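Local coordinates for protein halogenase PltM (Pseudomonas fluorescens, PDB 6BZN) that halogenates phenolic substrates with chloride, bromide or iodide, as a flavoprotein that binds FAD, at residues 501-506 with 510-515; 413-418 with 490-495. All coordinates share one frame; numbering follows the deposited sequence.

Interaction 1. Residues 501-506 with 510-515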
loop_
_atom_site.group_PDB
_atom_site.type_symbol
_atom_site.label_atom_id
_atom_site.label_comp_id
_atom_site.label_asym_id
_atom_site.label_seq_id
_atom_site.Cartn_x
_atom_site.Cartn_y
_atom_site.Cartn_z
ATOM N N GLU A 501 26.693 2.909 -11.312
ATOM C CA GLU A 501 27.426 1.744 -10.826
ATOM C C GLU A 501 26.614 0.438 -10.891
ATOM O O GLU A 501 27.154 -0.608 -11.243
ATOM C CB GLU A 501 27.888 2.004 -9.387
ATOM C CG GLU A 501 28.755 0.908 -8.783
ATOM C CD GLU A 501 28.994 1.084 -7.300
ATOM O OE1 GLU A 501 29.459 0.110 -6.683
ATOM O OE2 GLU A 501 28.715 2.176 -6.748
ATOM N N HIS A 502 25.328 0.509 -10.554
ATOM C CA HIS A 502 24.479 -0.684 -10.440
ATOM C C HIS A 502 23.641 -0.989 -11.668
ATOM O O HIS A 502 23.059 -2.063 -11.765
ATOM C CB HIS A 502 23.564 -0.532 -9.220
ATOM C CG HIS A 502 24.305 -0.604 -7.926
ATOM N ND1 HIS A 502 24.948 0.480 -7.375
ATOM C CD2 HIS A 502 24.528 -1.640 -7.087
ATOM C CE1 HIS A 502 25.520 0.119 -6.239
ATOM N NE2 HIS A 502 25.283 -1.166 -6.045
ATOM N N GLU A 503 23.613 -0.055 -12.614
ATOM C CA GLU A 503 22.659 -0.061 -13.717
ATOM C C GLU A 503 22.710 -1.307 -14.604
ATOM O O GLU A 503 21.690 -1.758 -15.122
ATOM C CB GLU A 503 22.897 1.189 -14.573
ATOM C CG GLU A 503 21.781 1.490 -15.528
ATOM C CD GLU A 503 21.813 2.903 -16.047
ATOM O OE1 GLU A 503 22.917 3.501 -16.122
ATOM O OE2 GLU A 503 20.714 3.402 -16.388
ATOM N N ALA A 504 23.896 -1.879 -14.762
ATOM C CA ALA A 504 24.049 -3.077 -15.595
ATOM C C ALA A 504 23.252 -4.277 -15.069
ATOM O O ALA A 504 22.865 -5.144 -15.855
ATOM C CB ALA A 504 25.519 -3.435 -15.730
ATOM N N GLU A 505 23.000 -4.312 -13.755
ATOM C CA GLU A 505 22.285 -5.412 -13.110
ATOM C C GLU A 505 20.799 -5.109 -12.849
ATOM O O GLU A 505 20.135 -5.879 -12.153
ATOM C CB GLU A 505 23.021 -5.795 -11.822
ATOM C CG GLU A 505 24.494 -6.143 -12.059
ATOM C CD GLU A 505 25.350 -6.118 -10.801
ATOM O OE1 GLU A 505 25.629 -7.208 -10.259
ATOM O OE2 GLU A 505 25.753 -5.018 -10.349
ATOM N N LEU A 506 20.286 -4.006 -13.407
ATOM C CA LEU A 506 18.877 -3.628 -13.311
ATOM C C LEU A 506 18.206 -3.896 -14.655
ATOM O O LEU A 506 18.868 -4.286 -15.628
ATOM C CB LEU A 506 18.740 -2.136 -12.955
ATOM C CG LEU A 506 19.519 -1.582 -11.749
ATOM C CD1 LEU A 506 19.344 -0.073 -11.628
ATOM C CD2 LEU A 506 19.141 -2.273 -10.455
ATOM N N GLY A 510 17.354 2.634 -18.662
ATOM C CA GLY A 510 18.054 3.914 -18.749
ATOM C C GLY A 510 17.782 4.803 -17.544
ATOM O O GLY A 510 17.551 6.003 -17.679
ATOM N N TYR A 511 17.849 4.202 -16.363
ATOM C CA TYR A 511 17.617 4.917 -15.108
ATOM C C TYR A 511 18.628 6.030 -14.853
ATOM O O TYR A 511 18.299 6.999 -14.187
ATOM C CB TYR A 511 17.646 3.958 -13.923
ATOM C CG TYR A 511 16.624 2.868 -13.980
ATOM C CD1 TYR A 511 15.267 3.135 -13.756
ATOM C CD2 TYR A 511 17.003 1.557 -14.233
ATOM C CE1 TYR A 511 14.327 2.117 -13.803
ATOM C CE2 TYR A 511 16.076 0.543 -14.262
ATOM C CZ TYR A 511 14.742 0.825 -14.052
ATOM O OH TYR A 511 13.859 -0.223 -14.095
ATOM N N SER A 512 19.852 5.911 -15.375
ATOM C CA SER A 512 20.856 6.964 -15.155
ATOM C C SER A 512 20.710 8.187 -16.075
ATOM O O SER A 512 21.433 9.174 -15.899
ATOM C CB SER A 512 22.263 6.406 -15.296
ATOM O OG SER A 512 22.506 6.032 -16.638
ATOM N N ARG A 513 19.803 8.132 -17.046
ATOM C CA ARG A 513 19.548 9.290 -17.912
ATOM C C ARG A 513 18.599 10.268 -17.256
ATOM O O ARG A 513 17.379 10.223 -17.477
ATOM C CB ARG A 513 19.021 8.848 -19.271
ATOM C CG ARG A 513 20.017 7.962 -19.983
ATOM C CD ARG A 513 19.855 8.003 -21.493
ATOM N NE ARG A 513 21.107 7.667 -22.166
ATOM C CZ ARG A 513 21.303 7.719 -23.483
ATOM N NH1 ARG A 513 22.493 7.392 -23.980
ATOM N NH2 ARG A 513 20.325 8.089 -24.309
ATOM N N ILE A 514 19.187 11.177 -16.481
ATOM C CA ILE A 514 18.434 12.084 -15.603
ATOM C C ILE A 514 17.587 13.102 -16.377
ATOM O O ILE A 514 16.551 13.558 -15.877
ATOM C CB ILE A 514 19.383 12.798 -14.596
ATOM C CG1 ILE A 514 20.213 11.783 -13.799
ATOM C CG2 ILE A 514 18.620 13.692 -13.627
ATOM C CD1 ILE A 514 19.417 10.661 -13.156
ATOM N N SER A 515 18.005 13.450 -17.598
ATOM C CA SER A 515 17.255 14.397 -18.422
ATOM C C SER A 515 15.933 13.829 -18.948
ATOM O O SER A 515 15.033 14.582 -19.313
ATOM C CB SER A 515 18.127 14.900 -19.578
ATOM O OG SER A 515 18.424 13.842 -20.455
#

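Interaction 2. Residues 413-418 with 490-495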
loop_
_atom_site.group_PDB
_atom_site.type_symbol
_atom_site.label_atom_id
_atom_site.label_comp_id
_atom_site.label_asym_id
_atom_site.label_seq_id
_atom_site.Cartn_x
_atom_site.Cartn_y
_atom_site.Cartn_z
ATOM N N TRP A 413 14.883 14.934 -6.157
ATOM C CA TRP A 413 13.752 14.018 -6.301
ATOM C C TRP A 413 13.876 13.207 -7.594
ATOM O O TRP A 413 13.697 11.991 -7.598
ATOM C CB TRP A 413 12.392 14.718 -6.253
ATOM C CG TRP A 413 11.334 13.728 -6.465
ATOM C CD1 TRP A 413 10.656 13.479 -7.624
ATOM C CD2 TRP A 413 10.903 12.748 -5.530
ATOM N NE1 TRP A 413 9.809 12.416 -7.449
ATOM C CE2 TRP A 413 9.938 11.952 -6.170
ATOM C CE3 TRP A 413 11.229 12.474 -4.198
ATOM C CZ2 TRP A 413 9.282 10.902 -5.518
ATOM C CZ3 TRP A 413 10.582 11.436 -3.549
ATOM C CH2 TRP A 413 9.621 10.654 -4.212
ATOM N N ASN A 414 14.182 13.891 -8.692
ATOM C CA ASN A 414 14.283 13.225 -9.988
ATOM C C ASN A 414 15.310 12.095 -9.925
ATOM O O ASN A 414 15.014 10.967 -10.332
ATOM C CB ASN A 414 14.603 14.270 -11.082
ATOM C CG ASN A 414 14.735 13.673 -12.468
ATOM O OD1 ASN A 414 14.289 12.565 -12.747
ATOM N ND2 ASN A 414 15.376 14.431 -13.361
ATOM N N VAL A 415 16.495 12.367 -9.368
ATOM C CA VAL A 415 17.505 11.319 -9.246
ATOM C C VAL A 415 17.003 10.209 -8.304
ATOM O O VAL A 415 17.055 9.021 -8.638
ATOM C CB VAL A 415 18.873 11.851 -8.760
ATOM C CG1 VAL A 415 19.866 10.716 -8.701
ATOM C CG2 VAL A 415 19.416 12.923 -9.716
ATOM N N TRP A 416 16.502 10.620 -7.140
ATOM C CA TRP A 416 16.038 9.664 -6.126
ATOM C C TRP A 416 14.941 8.710 -6.615
ATOM O O TRP A 416 14.996 7.518 -6.307
ATOM C CB TRP A 416 15.590 10.378 -4.839
ATOM C CG TRP A 416 14.844 9.465 -3.916
ATOM C CD1 TRP A 416 13.502 9.413 -3.744
ATOM C CD2 TRP A 416 15.396 8.422 -3.113
ATOM N NE1 TRP A 416 13.175 8.445 -2.827
ATOM C CE2 TRP A 416 14.324 7.809 -2.435
ATOM C CE3 TRP A 416 16.696 7.961 -2.879
ATOM C CZ2 TRP A 416 14.510 6.760 -1.542
ATOM C CZ3 TRP A 416 16.883 6.922 -1.979
ATOM C CH2 TRP A 416 15.786 6.327 -1.328
ATOM N N HIS A 417 13.969 9.211 -7.372
ATOM C CA HIS A 417 12.819 8.379 -7.751
ATOM C C HIS A 417 13.222 7.149 -8.564
ATOM O O HIS A 417 12.533 6.145 -8.520
ATOM C CB HIS A 417 11.688 9.188 -8.408
ATOM C CG HIS A 417 11.635 9.119 -9.902
ATOM N ND1 HIS A 417 12.493 9.831 -10.713
ATOM C CD2 HIS A 417 10.781 8.476 -10.735
ATOM C CE1 HIS A 417 12.187 9.610 -11.980
ATOM N NE2 HIS A 417 11.148 8.796 -12.020
ATOM N N ARG A 418 14.368 7.219 -9.245
ATOM C CA ARG A 418 14.901 6.081 -9.997
ATOM C C ARG A 418 15.360 4.934 -9.112
ATOM O O ARG A 418 15.392 3.804 -9.567
ATOM C CB ARG A 418 16.053 6.535 -10.911
ATOM C CG ARG A 418 15.603 7.532 -11.968
ATOM C CD ARG A 418 16.535 8.733 -12.090
ATOM N NE ARG A 418 15.868 9.780 -12.858
ATOM C CZ ARG A 418 15.732 9.804 -14.185
ATOM N NH1 ARG A 418 16.283 8.863 -14.961
ATOM N NH2 ARG A 418 15.037 10.780 -14.751
ATOM N N GLU A 490 25.168 17.880 -4.266
ATOM C CA GLU A 490 26.116 16.830 -3.888
ATOM C C GLU A 490 25.411 15.491 -3.706
ATOM O O GLU A 490 25.876 14.451 -4.168
ATOM C CB GLU A 490 26.809 17.203 -2.583
ATOM C CG GLU A 490 27.786 16.165 -2.055
ATOM C CD GLU A 490 28.241 16.507 -0.650
ATOM O OE1 GLU A 490 27.692 15.921 0.308
ATOM O OE2 GLU A 490 29.118 17.389 -0.509
ATOM N N THR A 491 24.299 15.540 -2.993
ATOM C CA THR A 491 23.491 14.358 -2.722
ATOM C C THR A 491 22.960 13.755 -4.035
ATOM O O THR A 491 23.131 12.566 -4.279
ATOM C CB THR A 491 22.357 14.729 -1.758
ATOM O OG1 THR A 491 22.923 15.378 -0.601
ATOM C CG2 THR A 491 21.556 13.506 -1.336
ATOM N N ALA A 492 22.353 14.583 -4.883
ATOM C CA ALA A 492 21.840 14.117 -6.175
ATOM C C ALA A 492 22.944 13.451 -6.988
ATOM O O ALA A 492 22.746 12.388 -7.581
ATOM C CB ALA A 492 21.231 15.262 -6.957
ATOM N N ASN A 493 24.124 14.064 -6.993
ATOM C CA ASN A 493 25.232 13.493 -7.752
ATOM C C ASN A 493 25.715 12.149 -7.204
ATOM O O ASN A 493 26.020 11.242 -7.972
ATOM C CB ASN A 493 26.403 14.457 -7.823
ATOM C CG ASN A 493 27.485 13.952 -8.756
ATOM O OD1 ASN A 493 27.303 13.945 -9.974
ATOM N ND2 ASN A 493 28.589 13.473 -8.193
ATOM N N ALA A 494 25.803 12.042 -5.879
ATOM C CA ALA A 494 26.163 10.791 -5.210
ATOM C C ALA A 494 25.161 9.681 -5.561
ATOM O O ALA A 494 25.561 8.544 -5.863
ATOM C CB ALA A 494 26.245 10.996 -3.702
ATOM N N LEU A 495 23.864 10.010 -5.556
ATOM C CA LEU A 495 22.856 9.047 -6.001
ATOM C C LEU A 495 23.049 8.648 -7.468
ATOM O O LEU A 495 22.979 7.474 -7.802
ATOM C CB LEU A 495 21.436 9.573 -5.787
ATOM C CG LEU A 495 20.955 9.798 -4.355
ATOM C CD1 LEU A 495 19.577 10.452 -4.382
ATOM C CD2 LEU A 495 20.923 8.507 -3.558
#

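Interaction 1. Residues 501-506 with 510-515
Glu503, near the C-terminal part of helix 488-502, reaches across to Ser512 in the type I beta turn that runs from Gly510 to Arg513. The two carboxylate oxygens divide the work. OE1 accepts the hydroxyl of Ser512, Ser512 OG to Glu503 OE1 2.6 Å, on its syn lone pair, the side facing the other oxygen. OE2 takes the backbone N-H of the same residue, Ser512 N to Glu503 OE2 2.8 Å, in a fairly straight bond of 161° that arrives from above the carboxylate plane. One serine thus holds both oxygens, which fixes the rotation of the carboxylate. Tyr511 N also lies near OE2, but its angle is too poor for a bond. Glutamate suits the place because its chain can span the distance: CG stands anti to the backbone N (chi1 -165°) and the chain stays extended beyond it. Replacing Glu503 by alanine would probably leave the hydroxyl and N-H of Ser512 without this acceptor and the turn held to the preceding segment by fewer polar bonds.

Beside this pair is a small apolar contact. Leu506 and Tyr511 lean against each other at a slant, and the leucine also meets Tyr467 of helix 465-483, while both meet Ser422 of helix 410-441. The phenol OH of Tyr511 goes to Asn425, giving the ring's polar end a partner while its carbon flank serves the packing. Outside this shell, the turn is closed by Arg513 N bonding to Gly510 O. Gly510 has a positive phi of 77°, a conformation that glycine adopts easily. Ser512 O is bonded to His496 NE2, about two turns before Glu503 on helix 488-502. In the apolar contact, Leu506 CD1 rests 3.9 Å from Tyr511 CD2.

Interaction 2. Residues 413-418 with 490-495
Helices 410-441 and 488-502 run in nearly the same direction where Val415 faces Ala492, the axes of the two short segments 9.0 Å apart at closest and inclined by 29°. Val415 points into the interface. Its CG1, anti to the backbone N (chi1 -178°), lies 3.5 Å from Leu495 CB and equally close to the carbonyl oxygen of Ala492, while CG2 points to the methyl of that alanine. The small Ala492 suits a place where the backbones come close, for its CA is 6.0 Å from that of Val415. A branched valine brings two methyls to the neighbouring helix from a short stem.

Leu495, one turn further on, reaches past Val415 to Trp416. Its CD1 lies 4.0 Å from Trp416 CB and sits at the edge of the indole, near the ring plane. The broad ring of Trp416 continues the apolar surface toward helix 383-406, touching Cys402 and Ala406, and its NE1 finds a partner in Ser403.

Away from this interface, Asn414 is gripped by residues of its own helix. Arg418 comes side-on, NE to the backbone oxygen of Asn414 and NH2 to its OD1, the latter at 2.8 Å with an angle of 160°; NE also reaches OD1. His417 ND1 adds a second donor to that backbone oxygen at 2.8 Å, with the acceptor close to the imidazole plane. Two donors on each oxygen hold the guanidinium and imidazole in set orientations and satisfy polar atoms in a buried setting. The guanidinium also serves the C-terminal segment, through Tyr511 O and Asn516 O. Across the interface, the interlock of valine, alanine and leucine is apolar helix-helix packing within a helical bundle, away from the FAD-binding residues.

Overall arrangement
Following the chain from the N terminus, past the two sheets and helix 383-406, helix 410-441 is the first partner reached; further helices, including 465-483, come before helix 488-502 returns to pack on it. Interaction 2 closes that long loop of 71 residues. Interaction 1 opens only afterwards and spans just three residues, joining the C-terminal part of helix 488-502 to the turn that follows. The two loops therefore lie in series, neither enclosing nor crossing the other, and helix 488-502 serves both. Their centres are about 12 Å apart. The loop after the helix also reaches back to helix 410-441, where Ile514 O meets Asn414 ND2, so the C-terminal segment is tied to helices 410-441 and 488-502.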